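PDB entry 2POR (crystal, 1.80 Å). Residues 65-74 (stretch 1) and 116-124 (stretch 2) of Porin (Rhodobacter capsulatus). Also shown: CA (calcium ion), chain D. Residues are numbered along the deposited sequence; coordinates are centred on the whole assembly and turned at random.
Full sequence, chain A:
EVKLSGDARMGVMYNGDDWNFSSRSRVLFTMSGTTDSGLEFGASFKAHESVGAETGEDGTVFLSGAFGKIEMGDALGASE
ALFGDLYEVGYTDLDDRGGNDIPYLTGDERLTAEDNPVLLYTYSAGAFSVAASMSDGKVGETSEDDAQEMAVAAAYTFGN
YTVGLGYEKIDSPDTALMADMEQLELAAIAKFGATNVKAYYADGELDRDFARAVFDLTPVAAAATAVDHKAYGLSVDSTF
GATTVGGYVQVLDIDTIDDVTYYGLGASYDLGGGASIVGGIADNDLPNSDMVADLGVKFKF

Stretch 1 (65-74) GAFGKIEMGD
Stretch 2 116-124: NPVLLYTYS

Six backbone hydrogen bonds in three reciprocal pairs join strand 68-73 to strand 118-124. Lys69 N donates to Thr122 O (2.7 Å) and Thr122 N to Lys69 O (3.0 Å); Glu71 N donates to Leu120 O and Leu120 N to Glu71 O (both 2.9 Å); Gly73 N donates to Val118 O and Val118 N to Gly73 O (both 3.0 Å). The N-H...O angles of 154-163° indicate well-aligned bonds. A seventh comes from a side chain: Tyr121 OH donates to Phe67 O at 2.8 Å, tying the strand to the turn that precedes its partner.

The strands run antiparallel, their axes at 166° and 4.6 Å apart at closest approach. The hydrogen-bonded pairs Lys69-Thr122, Glu71-Leu120 and Gly73-Val118 have CA-CA separations of 5.3, 5.2 and 5.4 Å; they alternate with the non-hydrogen-bonded pairs Ile70-Tyr121 and Met72-Leu119, both at 4.6 Å. At these pairs the CA hydrogens point to the partner strand, with CA-H...O contacts from Tyr121 CA to Lys69 O and from Met72 CA to Val118 O, each 3.3 Å. Residues 69-72 are extended, with phi -114 to -133° and psi 124 to 138°, as are residues 118-123, with phi -111 to -155° and psi 129 to 170°. Gly65 to Gly68 form a type I turn, closed by Gly68 N to Gly65 O (3.1 Å). Gly68 (119/-157°) and Gly73 (141/-134°) adopt backbone angles that call for glycine; at Gly68 a CB would also clash with Thr122 O and Tyr121 OH.

Ile70, Met72, Leu119 and Tyr121 share one face of the sheet. Leu119 (chi1 t, chi2 p) links the two stretch 1 side chains: its CD1 lies 3.8 Å from CG2 of Ile70 (m, t) and 3.6 Å from CE of Met72 (t, t, m). Met72 CG also meets Pro117 CB at 3.8 Å. The ring of Tyr121 (chi1 166°, chi2 74°) presents its edge to Ile70, with CD1 4.2 Å from Ile70 CG1.

The other face carries Lys69, Glu71, Val118, Leu120 and Thr122. Lys69 is fully extended (all chi t), its CB 3.6 Å from OG1 of Thr122 (p), while its end leads away. Glu71 (t, t, chi3 28°) places OE1 3.6 Å from CD2 of Leu120 (t, p); Val118 is m. Both are van der Waals contacts between carbon and oxygen; Glu71 OE2 is hydrogen-bonded elsewhere in the structure. Beside Gly73, Pro117 CB approaches Gly73 CA to 3.5 Å. At the turn, the Tyr123 ring (chi1 175°, chi2 84°) directs its edge at Gly68 CA, 3.7 Å from CD1. The contact buries 659 Å², both sides summed. Beyond it, Asn116 OD1 binds calcium at 2.2 Å.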

ATOM      1  N   GLY A  65      21.996  21.788   0.421  1.00 21.15           N
ATOM      2  CA  GLY A  65      23.382  22.142   0.412  1.00 24.41           C
ATOM      3  C   GLY A  65      23.486  23.495   1.066  1.00 28.66           C
ATOM      4  O   GLY A  65      22.602  23.983   1.786  1.00 22.09           O
ATOM      5  N   ALA A  66      24.575  24.158   0.731  1.00 26.28           N
ATOM      6  CA  ALA A  66      24.836  25.468   1.273  1.00 25.46           C
ATOM      7  C   ALA A  66      23.825  26.503   0.788  1.00 26.02           C
ATOM      8  O   ALA A  66      23.583  27.504   1.457  1.00 27.00           O
ATOM      9  CB  ALA A  66      26.214  25.905   0.847  1.00 28.91           C
ATOM     10  N   PHE A  67      23.266  26.208  -0.390  1.00 33.18           N
ATOM     11  CA  PHE A  67      22.225  26.992  -1.061  1.00 33.95           C
ATOM     12  C   PHE A  67      20.840  26.880  -0.412  1.00 35.16           C
ATOM     13  O   PHE A  67      19.962  27.660  -0.747  1.00 30.66           O
ATOM     14  CB  PHE A  67      22.109  26.557  -2.542  1.00 23.01           C
ATOM     15  CG  PHE A  67      21.725  25.084  -2.804  1.00 45.98           C
ATOM     16  CD1 PHE A  67      20.385  24.686  -2.785  1.00 41.66           C
ATOM     17  CD2 PHE A  67      22.723  24.139  -3.030  1.00 34.67           C
ATOM     18  CE1 PHE A  67      20.061  23.360  -2.980  1.00 40.95           C
ATOM     19  CE2 PHE A  67      22.387  22.812  -3.227  1.00 32.83           C
ATOM     20  CZ  PHE A  67      21.057  22.426  -3.201  1.00 35.21           C
ATOM     21  N   GLY A  68      20.555  25.950   0.481  1.00 20.84           N
ATOM     22  CA  GLY A  68      19.251  25.848   1.081  1.00 21.82           C
ATOM     23  C   GLY A  68      18.732  24.493   0.691  1.00 28.92           C
ATOM     24  O   GLY A  68      19.550  23.637   0.326  1.00 24.29           O
ATOM     25  N   LYS A  69      17.421  24.242   0.687  1.00 21.72           N
ATOM     26  CA  LYS A  69      16.883  22.906   0.477  1.00 18.84           C
ATOM     27  C   LYS A  69      15.770  22.993  -0.576  1.00 23.51           C
ATOM     28  O   LYS A  69      14.937  23.895  -0.489  1.00 20.90           O
ATOM     29  CB  LYS A  69      16.321  22.419   1.796  1.00 16.30           C
ATOM     30  CG  LYS A  69      15.726  21.011   1.751  1.00 16.85           C
ATOM     31  CD  LYS A  69      15.119  20.800   3.123  1.00 20.17           C
ATOM     32  CE  LYS A  69      14.435  19.471   3.180  1.00 31.92           C
ATOM     33  NZ  LYS A  69      13.961  19.205   4.529  1.00 46.73           N
ATOM     34  N   ILE A  70      15.745  22.090  -1.515  1.00 19.45           N
ATOM     35  CA  ILE A  70      14.719  22.016  -2.553  1.00 23.74           C
ATOM     36  C   ILE A  70      13.962  20.725  -2.284  1.00 25.87           C
ATOM     37  O   ILE A  70      14.572  19.651  -2.274  1.00 20.11           O
ATOM     38  CB  ILE A  70      15.381  21.946  -3.928  1.00 25.58           C
ATOM     39  CG1 ILE A  70      16.157  23.230  -4.189  1.00 43.31           C
ATOM     40  CG2 ILE A  70      14.308  21.751  -4.996  1.00 33.44           C
ATOM     41  CD1 ILE A  70      17.142  23.057  -5.360  1.00 57.37           C
ATOM     42  N   GLU A  71      12.646  20.754  -2.113  1.00 19.38           N
ATOM     43  CA  GLU A  71      11.842  19.583  -1.808  1.00 17.37           C
ATOM     44  C   GLU A  71      10.717  19.474  -2.870  1.00 24.39           C
ATOM     45  O   GLU A  71      10.127  20.524  -3.185  1.00 20.85           O
ATOM     46  CB  GLU A  71      11.312  19.822  -0.444  1.00 15.42           C
ATOM     47  CG  GLU A  71      10.623  18.642   0.181  1.00 22.29           C
ATOM     48  CD  GLU A  71      10.170  18.902   1.615  1.00 23.14           C
ATOM     49  OE1 GLU A  71       9.916  20.051   1.930  1.00 42.67           O
ATOM     50  OE2 GLU A  71      10.092  17.955   2.410  1.00 53.77           O
ATOM     51  N   MET A  72      10.378  18.295  -3.410  1.00 19.50           N
ATOM     52  CA  MET A  72       9.334  18.185  -4.426  1.00 17.32           C
ATOM     53  C   MET A  72       8.457  17.035  -4.014  1.00 23.46           C
ATOM     54  O   MET A  72       8.982  16.013  -3.537  1.00 19.57           O
ATOM     55  CB  MET A  72       9.972  17.914  -5.750  1.00 18.57           C
ATOM     56  CG  MET A  72       8.967  17.975  -6.919  1.00 19.11           C
ATOM     57  SD  MET A  72       9.740  17.815  -8.532  1.00 23.42           S
ATOM     58  CE  MET A  72      10.529  19.381  -8.618  1.00 18.32           C
ATOM     59  N   GLY A  73       7.125  17.197  -4.122  1.00 17.35           N
ATOM     60  CA  GLY A  73       6.166  16.124  -3.861  1.00 14.94           C
ATOM     61  C   GLY A  73       4.990  16.748  -3.155  1.00 13.51           C
ATOM     62  O   GLY A  73       4.586  17.864  -3.482  1.00 18.04           O
ATOM     63  N   ASP A  74       4.519  16.117  -2.097  1.00 15.69           N
ATOM     64  CA  ASP A  74       3.440  16.635  -1.321  1.00 17.65           C
ATOM     65  C   ASP A  74       4.050  17.541  -0.250  1.00 22.75           C
ATOM     66  O   ASP A  74       4.132  17.192   0.922  1.00 21.21           O
ATOM     67  CB  ASP A  74       2.651  15.435  -0.751  1.00 14.59           C
ATOM     68  CG  ASP A  74       1.381  15.773   0.036  1.00 19.98           C
ATOM     69  OD1 ASP A  74       1.072  16.962   0.253  1.00 18.00           O
ATOM     70  OD2 ASP A  74       0.693  14.831   0.453  1.00 24.40           O
ATOM     71  N   ASN A 116       1.497  15.044 -10.123  1.00 16.08           N
ATOM     72  CA  ASN A 116       1.564  16.474 -10.026  1.00 21.18           C
ATOM     73  C   ASN A 116       2.107  16.856  -8.644  1.00 17.53           C
ATOM     74  O   ASN A 116       1.367  17.248  -7.729  1.00 18.38           O
ATOM     75  CB  ASN A 116       0.149  17.079 -10.295  1.00 13.57           C
ATOM     76  CG  ASN A 116       0.336  18.565 -10.570  1.00 13.13           C
ATOM     77  OD1 ASN A 116       1.042  19.013 -11.533  1.00 22.25           O
ATOM     78  ND2 ASN A 116      -0.323  19.354  -9.705  1.00 17.70           N
ATOM     79  N   PRO A 117       3.438  16.756  -8.439  1.00 19.89           N
ATOM     80  CA  PRO A 117       4.077  17.236  -7.225  1.00 22.27           C
ATOM     81  C   PRO A 117       4.156  18.763  -7.187  1.00 18.54           C
ATOM     82  O   PRO A 117       4.121  19.408  -8.246  1.00 18.89           O
ATOM     83  CB  PRO A 117       5.430  16.532  -7.270  1.00 15.27           C
ATOM     84  CG  PRO A 117       5.762  16.501  -8.747  1.00 17.83           C
ATOM     85  CD  PRO A 117       4.406  16.159  -9.356  1.00 17.26           C
ATOM     86  N   VAL A 118       4.286  19.387  -5.999  1.00 16.16           N
ATOM     87  CA  VAL A 118       4.568  20.823  -5.897  1.00 16.43           C
ATOM     88  C   VAL A 118       6.016  20.985  -5.343  1.00 25.34           C
ATOM     89  O   VAL A 118       6.646  20.001  -4.910  1.00 19.32           O
ATOM     90  CB  VAL A 118       3.500  21.567  -4.969  1.00 18.45           C
ATOM     91  CG1 VAL A 118       2.156  21.359  -5.757  1.00 15.26           C
ATOM     92  CG2 VAL A 118       3.276  21.050  -3.532  1.00 15.58           C
ATOM     93  N   LEU A 119       6.562  22.192  -5.349  1.00 20.33           N
ATOM     94  CA  LEU A 119       7.942  22.508  -4.978  1.00 20.99           C
ATOM     95  C   LEU A 119       8.082  23.380  -3.742  1.00 20.18           C
ATOM     96  O   LEU A 119       7.318  24.343  -3.579  1.00 19.36           O
ATOM     97  CB  LEU A 119       8.551  23.178  -6.180  1.00 19.83           C
ATOM     98  CG  LEU A 119      10.001  23.475  -6.091  1.00 29.38           C
ATOM     99  CD1 LEU A 119      10.741  22.196  -6.357  1.00 33.62           C
ATOM    100  CD2 LEU A 119      10.386  24.481  -7.115  1.00 28.54           C
ATOM    101  N   LEU A 120       9.007  23.168  -2.801  1.00 16.23           N
ATOM    102  CA  LEU A 120       9.164  24.064  -1.656  1.00 12.16           C
ATOM    103  C   LEU A 120      10.660  24.305  -1.545  1.00 23.81           C
ATOM    104  O   LEU A 120      11.440  23.357  -1.611  1.00 18.46           O
ATOM    105  CB  LEU A 120       8.714  23.443  -0.364  1.00 14.54           C
ATOM    106  CG  LEU A 120       9.018  24.164   0.925  1.00 17.59           C
ATOM    107  CD1 LEU A 120       8.346  25.528   0.927  1.00 20.38           C
ATOM    108  CD2 LEU A 120       8.517  23.321   2.103  1.00 15.97           C
ATOM    109  N   TYR A 121      11.086  25.538  -1.472  1.00 22.12           N
ATOM    110  CA  TYR A 121      12.488  25.874  -1.312  1.00 23.52           C
ATOM    111  C   TYR A 121      12.620  26.514   0.061  1.00 22.86           C
ATOM    112  O   TYR A 121      11.806  27.394   0.361  1.00 23.27           O
ATOM    113  CB  TYR A 121      12.918  26.855  -2.393  1.00 22.24           C
ATOM    114  CG  TYR A 121      14.261  27.511  -2.083  1.00 25.99           C
ATOM    115  CD1 TYR A 121      15.452  26.810  -2.211  1.00 34.91           C
ATOM    116  CD2 TYR A 121      14.242  28.805  -1.614  1.00 26.29           C
ATOM    117  CE1 TYR A 121      16.628  27.426  -1.857  1.00 27.38           C
ATOM    118  CE2 TYR A 121      15.408  29.429  -1.251  1.00 35.27           C
ATOM    119  CZ  TYR A 121      16.586  28.733  -1.378  1.00 36.17           C
ATOM    120  OH  TYR A 121      17.741  29.388  -0.991  1.00 35.43           O
ATOM    121  N   THR A 122      13.601  26.137   0.923  1.00 22.81           N
ATOM    122  CA  THR A 122      13.803  26.814   2.190  1.00 19.32           C
ATOM    123  C   THR A 122      15.301  27.094   2.332  1.00 27.70           C
ATOM    124  O   THR A 122      16.156  26.420   1.727  1.00 21.98           O
ATOM    125  CB  THR A 122      13.351  25.969   3.364  1.00 21.37           C
ATOM    126  OG1 THR A 122      13.839  24.668   3.092  1.00 27.26           O
ATOM    127  CG2 THR A 122      11.842  25.896   3.534  1.00 29.49           C
ATOM    128  N   TYR A 123      15.556  28.098   3.147  1.00 26.58           N
ATOM    129  CA  TYR A 123      16.913  28.526   3.434  1.00 28.58           C
ATOM    130  C   TYR A 123      16.976  29.223   4.767  1.00 30.09           C
ATOM    131  O   TYR A 123      16.135  30.071   5.065  1.00 26.30           O
ATOM    132  CB  TYR A 123      17.353  29.474   2.370  1.00 29.46           C
ATOM    133  CG  TYR A 123      18.715  30.082   2.633  1.00 31.07           C
ATOM    134  CD1 TYR A 123      19.813  29.349   2.253  1.00 39.10           C
ATOM    135  CD2 TYR A 123      18.812  31.323   3.232  1.00 34.75           C
ATOM    136  CE1 TYR A 123      21.063  29.859   2.469  1.00 35.87           C
ATOM    137  CE2 TYR A 123      20.056  31.845   3.455  1.00 42.57           C
ATOM    138  CZ  TYR A 123      21.158  31.101   3.069  1.00 47.35           C
ATOM    139  OH  TYR A 123      22.422  31.602   3.287  1.00 53.04           O
ATOM    140  N   SER A 124      17.978  28.929   5.577  1.00 29.07           N
ATOM    141  CA  SER A 124      18.129  29.674   6.796  1.00 25.74           C
ATOM    142  C   SER A 124      19.603  30.044   6.938  1.00 32.52           C
ATOM    143  O   SER A 124      20.489  29.371   6.403  1.00 28.10           O
ATOM    144  CB  SER A 124      17.764  28.871   7.990  1.00 29.36           C
ATOM    145  OG  SER A 124      16.440  28.408   7.930  1.00 40.97           O
TER
HETATM  146 CA    CA D 304       2.024  19.268 -13.444  1.00 19.02          CA
HETATM  147  O   HOH W   1       3.384  17.493 -12.728  1.00 16.16           O